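6-phosphogluconate dehydrogenase (PDB 5U5G) probably catalyses the NADP-dependent reduction of (2-oxopropyl)phosphonic acid during biosynthesis of the antibiotic fosfomycin in Pseudomonas syringae. Local coordinates at residues E120-G125 against G167-L172; S136-G141 against T161-P166. One frame throughout, in Å; residues are numbered along the deposited sequence.

Interaction 1. Residues E120-G125 against G167-L172. With 7VD ((2-oxopropyl)phosphonic acid), chain F.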
ATOM      1  N   GLU A 120     -17.717  18.738   7.095  1.00 22.80           N
ATOM      2  CA  GLU A 120     -16.373  18.258   7.394  1.00 24.28           C
ATOM      3  C   GLU A 120     -15.973  17.287   6.284  1.00 22.36           C
ATOM      4  O   GLU A 120     -16.529  16.194   6.188  1.00 24.16           O
ATOM      5  CB  GLU A 120     -16.397  17.609   8.780  1.00 22.73           C
ATOM      6  CG  GLU A 120     -15.220  16.762   9.213  1.00 22.46           C
ATOM      7  CD  GLU A 120     -15.523  15.988  10.509  1.00 22.80           C
ATOM      8  OE1 GLU A 120     -16.475  16.356  11.239  1.00 22.35           O
ATOM      9  OE2 GLU A 120     -14.824  14.998  10.788  1.00 20.15           O
ATOM     10  N   CYS A 121     -15.036  17.693   5.415  1.00 20.29           N
ATOM     11  CA  CYS A 121     -14.785  16.973   4.158  1.00 22.11           C
ATOM     12  C   CYS A 121     -13.288  16.810   3.878  1.00 21.22           C
ATOM     13  O   CYS A 121     -12.770  17.311   2.870  1.00 21.36           O
ATOM     14  CB  CYS A 121     -15.481  17.697   3.001  1.00 20.97           C
ATOM     15  SG  CYS A 121     -15.584  16.770   1.443  1.00 24.83           S
ATOM     16  N   PRO A 122     -12.554  16.089   4.736  1.00 22.17           N
ATOM     17  CA  PRO A 122     -11.150  15.802   4.411  1.00 21.68           C
ATOM     18  C   PRO A 122     -11.074  14.946   3.153  1.00 23.28           C
ATOM     19  O   PRO A 122     -12.018  14.226   2.814  1.00 21.08           O
ATOM     20  CB  PRO A 122     -10.629  15.057   5.647  1.00 20.84           C
ATOM     21  CG  PRO A 122     -11.871  14.480   6.314  1.00 20.83           C
ATOM     22  CD  PRO A 122     -12.958  15.500   6.034  1.00 20.40           C
ATOM     23  N   VAL A 123      -9.955  15.061   2.431  1.00 19.46           N
ATOM     24  CA  VAL A 123      -9.812  14.419   1.129  1.00 19.97           C
ATOM     25  C   VAL A 123      -8.490  13.665   1.051  1.00 19.34           C
ATOM     26  O   VAL A 123      -7.575  13.879   1.846  1.00 19.97           O
ATOM     27  CB  VAL A 123      -9.907  15.435  -0.027  1.00 23.00           C
ATOM     28  CG1 VAL A 123     -11.293  16.084  -0.062  1.00 22.24           C
ATOM     29  CG2 VAL A 123      -8.806  16.487   0.103  1.00 20.44           C
ATOM     30  N   SER A 124      -8.398  12.774   0.064  1.00 18.74           N
ATOM     31  CA  SER A 124      -7.167  12.035  -0.176  1.00 20.57           C
ATOM     32  C   SER A 124      -7.007  11.806  -1.672  1.00 20.30           C
ATOM     33  O   SER A 124      -7.987  11.587  -2.390  1.00 22.24           O
ATOM     34  CB  SER A 124      -7.166  10.701   0.577  1.00 20.79           C
ATOM     35  OG  SER A 124      -5.920  10.051   0.473  1.00 18.28           O
ATOM     36  N   GLY A 125      -5.762  11.851  -2.135  1.00 22.35           N
ATOM     37  CA  GLY A 125      -5.496  11.662  -3.549  1.00 22.37           C
ATOM     38  C   GLY A 125      -4.445  12.620  -4.065  1.00 20.10           C
ATOM     39  O   GLY A 125      -4.008  12.503  -5.209  1.00 23.26           O
ATOM     40  N   GLY A 167     -16.871  14.901  13.446  1.00 24.48           N
ATOM     41  CA  GLY A 167     -15.567  14.448  13.860  1.00 22.61           C
ATOM     42  C   GLY A 167     -15.162  13.100  13.308  1.00 23.14           C
ATOM     43  O   GLY A 167     -13.972  12.770  13.348  1.00 22.24           O
ATOM     44  N   LYS A 168     -16.110  12.321  12.775  1.00 24.10           N
ATOM     45  CA  LYS A 168     -15.789  10.965  12.329  1.00 21.68           C
ATOM     46  C   LYS A 168     -14.938  10.984  11.066  1.00 21.56           C
ATOM     47  O   LYS A 168     -14.023  10.165  10.919  1.00 22.04           O
ATOM     48  CB  LYS A 168     -17.065  10.155  12.096  1.00 19.44           C
ATOM     49  CG  LYS A 168     -16.789   8.702  11.691  1.00 24.74           C
ATOM     50  CD  LYS A 168     -18.039   7.815  11.818  1.00 27.30           C
ATOM     51  CE  LYS A 168     -17.700   6.374  11.513  1.00 24.03           C
ATOM     52  NZ  LYS A 168     -18.870   5.478  11.619  1.00 27.84           N
ATOM     53  N   ALA A 169     -15.234  11.896  10.134  1.00 20.87           N
ATOM     54  CA  ALA A 169     -14.424  11.990   8.927  1.00 21.54           C
ATOM     55  C   ALA A 169     -12.973  12.297   9.265  1.00 21.08           C
ATOM     56  O   ALA A 169     -12.055  11.705   8.683  1.00 21.27           O
ATOM     57  CB  ALA A 169     -14.997  13.050   7.980  1.00 23.46           C
ATOM     58  N   GLN A 170     -12.735  13.210  10.216  1.00 19.41           N
ATOM     59  CA  GLN A 170     -11.350  13.523  10.560  1.00 20.65           C
ATOM     60  C   GLN A 170     -10.682  12.344  11.249  1.00 21.09           C
ATOM     61  O   GLN A 170      -9.494  12.092  11.032  1.00 19.16           O
ATOM     62  CB  GLN A 170     -11.257  14.769  11.444  1.00 18.85           C
ATOM     63  CG  GLN A 170     -11.636  16.086  10.745  1.00 21.62           C
ATOM     64  CD  GLN A 170     -10.698  16.457   9.600  1.00 21.19           C
ATOM     65  OE1 GLN A 170      -9.602  15.906   9.460  1.00 23.01           O
ATOM     66  NE2 GLN A 170     -11.120  17.400   8.788  1.00 20.43           N
ATOM     67  N   ARG A 171     -11.426  11.616  12.086  1.00 20.40           N
ATOM     68  CA  ARG A 171     -10.865  10.427  12.722  1.00 18.87           C
ATOM     69  C   ARG A 171     -10.354   9.450  11.674  1.00 18.05           C
ATOM     70  O   ARG A 171      -9.230   8.945  11.776  1.00 19.54           O
ATOM     71  CB  ARG A 171     -11.914   9.759  13.615  1.00 21.06           C
ATOM     72  CG  ARG A 171     -12.257  10.582  14.844  1.00 23.48           C
ATOM     73  CD  ARG A 171     -13.364   9.973  15.712  1.00 28.52           C
ATOM     74  NE  ARG A 171     -13.587  10.859  16.853  1.00 34.42           N
ATOM     75  CZ  ARG A 171     -14.625  11.684  16.996  1.00 35.95           C
ATOM     76  NH1 ARG A 171     -15.603  11.718  16.098  1.00 35.91           N
ATOM     77  NH2 ARG A 171     -14.696  12.459  18.064  1.00 41.37           N
ATOM     78  N   LEU A 172     -11.167   9.193  10.645  1.00 18.79           N
ATOM     79  CA  LEU A 172     -10.796   8.253   9.591  1.00 17.76           C
ATOM     80  C   LEU A 172      -9.637   8.777   8.740  1.00 19.22           C
ATOM     81  O   LEU A 172      -8.739   8.012   8.356  1.00 15.59           O
ATOM     82  CB  LEU A 172     -12.021   7.971   8.726  1.00 17.87           C
ATOM     83  CG  LEU A 172     -13.074   7.128   9.451  1.00 20.78           C
ATOM     84  CD1 LEU A 172     -14.430   7.295   8.790  1.00 17.33           C
ATOM     85  CD2 LEU A 172     -12.629   5.668   9.451  1.00 17.49           C
TER
HETATM   86  P1  7VD F 302      -3.010  12.357   0.505  1.00 22.86           P
HETATM   87  C1  7VD F 302      -1.919  13.627   1.206  1.00 25.91           C
HETATM   88  O2  7VD F 302      -3.897  11.670   1.517  1.00 21.90           O
HETATM   89  O3  7VD F 302      -3.848  12.900  -0.628  1.00 20.55           O
HETATM   90  O4  7VD F 302      -1.976  11.396  -0.029  1.00 26.38           O
HETATM   91  C6  7VD F 302      -2.184  14.028   2.635  1.00 28.38           C
HETATM   92  O7  7VD F 302      -3.329  14.084   3.081  1.00 26.91           O
HETATM   93  C8  7VD F 302      -0.967  14.346   3.460  1.00 29.09           C

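Interaction 2. Residues S136-G141 against T161-P166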
ATOM      1  N   SER A 136     -10.698  11.123  -3.217  1.00 23.00           N
ATOM      2  CA  SER A 136     -11.628  10.486  -2.295  1.00 24.63           C
ATOM      3  C   SER A 136     -11.961  11.465  -1.179  1.00 21.59           C
ATOM      4  O   SER A 136     -11.067  12.097  -0.610  1.00 26.87           O
ATOM      5  CB  SER A 136     -11.044   9.207  -1.688  1.00 23.47           C
ATOM      6  OG  SER A 136     -10.659   8.297  -2.694  1.00 32.68           O
ATOM      7  N   ALA A 137     -13.238  11.578  -0.856  1.00 21.87           N
ATOM      8  CA  ALA A 137     -13.689  12.422   0.240  1.00 26.42           C
ATOM      9  C   ALA A 137     -14.286  11.561   1.349  1.00 25.68           C
ATOM     10  O   ALA A 137     -14.872  10.503   1.093  1.00 26.80           O
ATOM     11  CB  ALA A 137     -14.715  13.460  -0.244  1.00 22.52           C
ATOM     12  N   ILE A 138     -14.087  12.011   2.589  1.00 25.43           N
ATOM     13  CA  ILE A 138     -14.757  11.478   3.774  1.00 26.33           C
ATOM     14  C   ILE A 138     -15.549  12.626   4.381  1.00 22.90           C
ATOM     15  O   ILE A 138     -14.993  13.703   4.614  1.00 23.56           O
ATOM     16  CB  ILE A 138     -13.754  10.918   4.799  1.00 22.33           C
ATOM     17  CG1 ILE A 138     -12.601  10.204   4.088  1.00 23.96           C
ATOM     18  CG2 ILE A 138     -14.477  10.029   5.823  1.00 20.33           C
ATOM     19  CD1 ILE A 138     -11.331  10.112   4.927  1.00 21.13           C
ATOM     20  N   VAL A 139     -16.837  12.419   4.617  1.00 26.09           N
ATOM     21  CA  VAL A 139     -17.748  13.538   4.846  1.00 26.40           C
ATOM     22  C   VAL A 139     -18.551  13.310   6.114  1.00 27.46           C
ATOM     23  O   VAL A 139     -19.232  12.283   6.248  1.00 25.72           O
ATOM     24  CB  VAL A 139     -18.705  13.753   3.655  1.00 26.69           C
ATOM     25  CG1 VAL A 139     -19.585  14.973   3.897  1.00 25.49           C
ATOM     26  CG2 VAL A 139     -17.931  13.894   2.359  1.00 25.39           C
ATOM     27  N   SER A 140     -18.501  14.284   7.025  1.00 23.59           N
ATOM     28  CA  SER A 140     -19.363  14.312   8.196  1.00 22.36           C
ATOM     29  C   SER A 140     -20.184  15.596   8.191  1.00 26.60           C
ATOM     30  O   SER A 140     -19.733  16.642   7.711  1.00 23.03           O
ATOM     31  CB  SER A 140     -18.564  14.239   9.499  1.00 25.07           C
ATOM     32  OG  SER A 140     -17.884  13.013   9.630  1.00 22.17           O
ATOM     33  N   GLY A 141     -21.379  15.514   8.760  1.00 21.97           N
ATOM     34  CA  GLY A 141     -22.271  16.648   8.805  1.00 25.76           C
ATOM     35  C   GLY A 141     -23.705  16.267   8.490  1.00 30.04           C
ATOM     36  O   GLY A 141     -24.023  15.088   8.284  1.00 22.37           O
ATOM     37  N   THR A 161     -17.286   9.049   0.884  1.00 28.75           N
ATOM     38  CA  THR A 161     -17.788   8.216   1.981  1.00 28.50           C
ATOM     39  C   THR A 161     -18.468   9.114   3.013  1.00 25.14           C
ATOM     40  O   THR A 161     -17.802   9.882   3.715  1.00 26.37           O
ATOM     41  CB  THR A 161     -16.665   7.395   2.628  1.00 28.87           C
ATOM     42  OG1 THR A 161     -16.029   6.570   1.646  1.00 26.67           O
ATOM     43  CG2 THR A 161     -17.220   6.491   3.727  1.00 25.28           C
ATOM     44  N   TYR A 162     -19.791   9.004   3.120  1.00 23.52           N
ATOM     45  CA  TYR A 162     -20.568   9.816   4.050  1.00 24.01           C
ATOM     46  C   TYR A 162     -20.638   9.117   5.406  1.00 26.23           C
ATOM     47  O   TYR A 162     -21.207   8.026   5.517  1.00 25.94           O
ATOM     48  CB  TYR A 162     -21.968  10.056   3.486  1.00 27.25           C
ATOM     49  CG  TYR A 162     -22.850  10.950   4.317  1.00 28.19           C
ATOM     50  CD1 TYR A 162     -22.346  12.095   4.914  1.00 25.46           C
ATOM     51  CD2 TYR A 162     -24.211  10.671   4.466  1.00 27.39           C
ATOM     52  CE1 TYR A 162     -23.165  12.930   5.665  1.00 26.99           C
ATOM     53  CE2 TYR A 162     -25.036  11.505   5.211  1.00 27.30           C
ATOM     54  CZ  TYR A 162     -24.506  12.629   5.807  1.00 27.63           C
ATOM     55  OH  TYR A 162     -25.308  13.456   6.556  1.00 27.53           O
ATOM     56  N   VAL A 163     -20.048   9.736   6.425  1.00 23.99           N
ATOM     57  CA  VAL A 163     -20.104   9.233   7.795  1.00 21.33           C
ATOM     58  C   VAL A 163     -20.611  10.373   8.682  1.00 26.03           C
ATOM     59  O   VAL A 163     -19.815  11.166   9.210  1.00 24.93           O
ATOM     60  CB  VAL A 163     -18.739   8.676   8.238  1.00 25.14           C
ATOM     61  CG1 VAL A 163     -18.519   7.278   7.642  1.00 20.83           C
ATOM     62  CG2 VAL A 163     -17.582   9.626   7.806  1.00 23.91           C
ATOM     63  N   PRO A 164     -21.929  10.457   8.906  1.00 24.48           N
ATOM     64  CA  PRO A 164     -22.537  11.729   9.353  1.00 26.37           C
ATOM     65  C   PRO A 164     -22.010  12.279  10.666  1.00 28.10           C
ATOM     66  O   PRO A 164     -21.942  13.505  10.819  1.00 28.38           O
ATOM     67  CB  PRO A 164     -24.032  11.376   9.472  1.00 29.99           C
ATOM     68  CG  PRO A 164     -24.232  10.174   8.626  1.00 27.94           C
ATOM     69  CD  PRO A 164     -22.933   9.414   8.635  1.00 28.28           C
ATOM     70  N   GLU A 165     -21.657  11.418  11.615  1.00 28.16           N
ATOM     71  CA  GLU A 165     -21.301  11.870  12.957  1.00 29.38           C
ATOM     72  C   GLU A 165     -20.170  12.894  12.914  1.00 29.12           C
ATOM     73  O   GLU A 165     -19.109  12.615  12.338  1.00 25.19           O
ATOM     74  CB  GLU A 165     -20.882  10.678  13.815  1.00 29.08           C
ATOM     75  CG  GLU A 165     -20.401  11.056  15.207  1.00 31.84           C
ATOM     76  CD  GLU A 165     -19.846   9.864  15.990  1.00 43.07           C
ATOM     77  OE1 GLU A 165     -19.305   8.927  15.362  1.00 45.41           O
ATOM     78  OE2 GLU A 165     -19.962   9.859  17.237  1.00 47.54           O
ATOM     79  N   PRO A 166     -20.349  14.071  13.522  1.00 26.01           N
ATOM     80  CA  PRO A 166     -19.277  15.079  13.528  1.00 24.38           C
ATOM     81  C   PRO A 166     -17.975  14.533  14.092  1.00 30.28           C
ATOM     82  O   PRO A 166     -17.954  13.807  15.090  1.00 26.35           O
ATOM     83  CB  PRO A 166     -19.843  16.189  14.419  1.00 26.89           C
ATOM     84  CG  PRO A 166     -21.339  16.050  14.296  1.00 27.91           C
ATOM     85  CD  PRO A 166     -21.590  14.562  14.148  1.00 28.92           C
TER
HETATM   86  O   HOH W   1     -13.424   7.951   1.143  1.00 32.03           O

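Interaction 1. Residues E120-G125 against G167-L172
The carboxylate of Glu-120 meets the N-terminal end of helix 168-196 with both oxygens. Glu-120 OE1 takes the N-H of Gly-167, the N-cap residue, on its syn lone pair, at 2.7 Å from Gly-167 N and with 158° at the hydrogen. Glu-120 OE2 accepts from N of Gln-170 at 2.8 Å, and that donor lies nearly along the C-O axis. The extended side chain explains this reach: CG stands anti to the backbone N (chi1 167°), and the carboxylate is carried out to the first turn. OE1 also accepts from NE2 of His-108.

The side chain of Gln-170 bends at chi2 (-64°). Gln-170 CG lies 3.4 Å from Glu-120 OE2, and its amide plane is nearly parallel to the carboxylate. The amide is held at both ends by the neighbouring loop, NE2 on Ser-97 O and OE1 on Ile-99 N. Gln-170 NE2 also lies 3.8 Å from Pro-122 CD. The proline ring packs against the helix: Pro-122 CD touches Ala-169 CB at 3.7 Å, and CG approaches the carbonyl oxygen of Ala-169.

At the other end of 120-125 the chain enters the pocket of the bound (2-oxopropyl)phosphonic acid, probably the active site. Ser-124 OG donates to O2 of the phosphonate at 2.8 Å, and Gly-125 N donates to O3 at 2.7 Å. Ser-124 OG also binds the backbone N of Arg-212 of the second subunit. Lys-173, about one turn after Gln-170 in the helix, bonds both the phosphonate and Val-123 O.

Glu-120 thus satisfies two helix-end amides in a buried site. The helix dipole and His-108 would probably stabilise a negative carboxylate there. The contact joins the strand bearing Ser-124 to the helix bearing Lys-173, and both residues bind the phosphonate.

Interaction 2. Residues S136-G141 against T161-P166
Tyr-162 turns the edge of its ring to Gly-141. The carbonyl oxygen of Gly-141 lies near the ring plane and accepts a hydrogen bond from the hydroxyl, Tyr-162 OH to Gly-141 O 2.7 Å. One face carries CG of Pro-164, 3.7 Å above the plane and offset toward the rim. The ring also stacks with Tyr-146 of helix 143-156. CG is anti to the backbone N (chi1 -177°), which lays the ring alongside Val-139 and Gly-141. There Tyr-162 CD1 is 4.1 Å from Val-139 CG1.

Next to the ring the two strands pair in parallel. Ile-138 bridges Thr-161, and Val-139 bridges Tyr-162. Thr-161 N donates to Ala-137 O in an almost straight hydrogen bond (171° at the hydrogen), and Val-139 N donates back to Thr-161 O. Val-163 N then continues the pattern to Val-139 O at 2.7 Å. This is a beta-alpha-beta crossover: strand 135-139 leads through helix 143-156 to strand 157-162, the outermost strand on this side of the sheet within the chain. Val-139 and Tyr-162 project to the face of helix 143-156. Ile-138 and Thr-161 project to the other, where Ile-138 meets Ala-169 and Lys-173 of helix 168-196.

Beyond the pairing the chains stay joined. Gly-141 N donates to Pro-164 O at 2.9 Å. Ser-140 OG lies 2.7 Å from Val-163 O and 3.0 Å from Glu-165 O, and its single proton can serve either. The same oxygen accepts from Ala-169 N at the start of helix 168-196. CG2 of Val-163 packs on CG2 of Ile-138 at 3.7 Å, on the side where Val-163 also touches Ser-203 of the second subunit. A water links Ala-137 O, to which it donates, with Thr-161 OG1.

Both interactions are largely buried, but interaction 1 lies nearer the centre of the chain, and interaction 2 includes the exposed Pro-164 and Glu-165. Both segments of interaction 2 fall between the two segments of interaction 1 in sequence. Strands 117-124 and 135-139 are antiparallel neighbours, so Glu-120 O bonds to Ser-140 N and Ser-124 N to Ser-136 O. Strand 157-162 then leads into helix 168-196, the partner in interaction 1. Interaction 1 relies on a carboxylate side chain, probably charged, at a helix end and reaches the ligand. Interaction 2 is mainly backbone pairing at the sheet border. Both touch the second subunit.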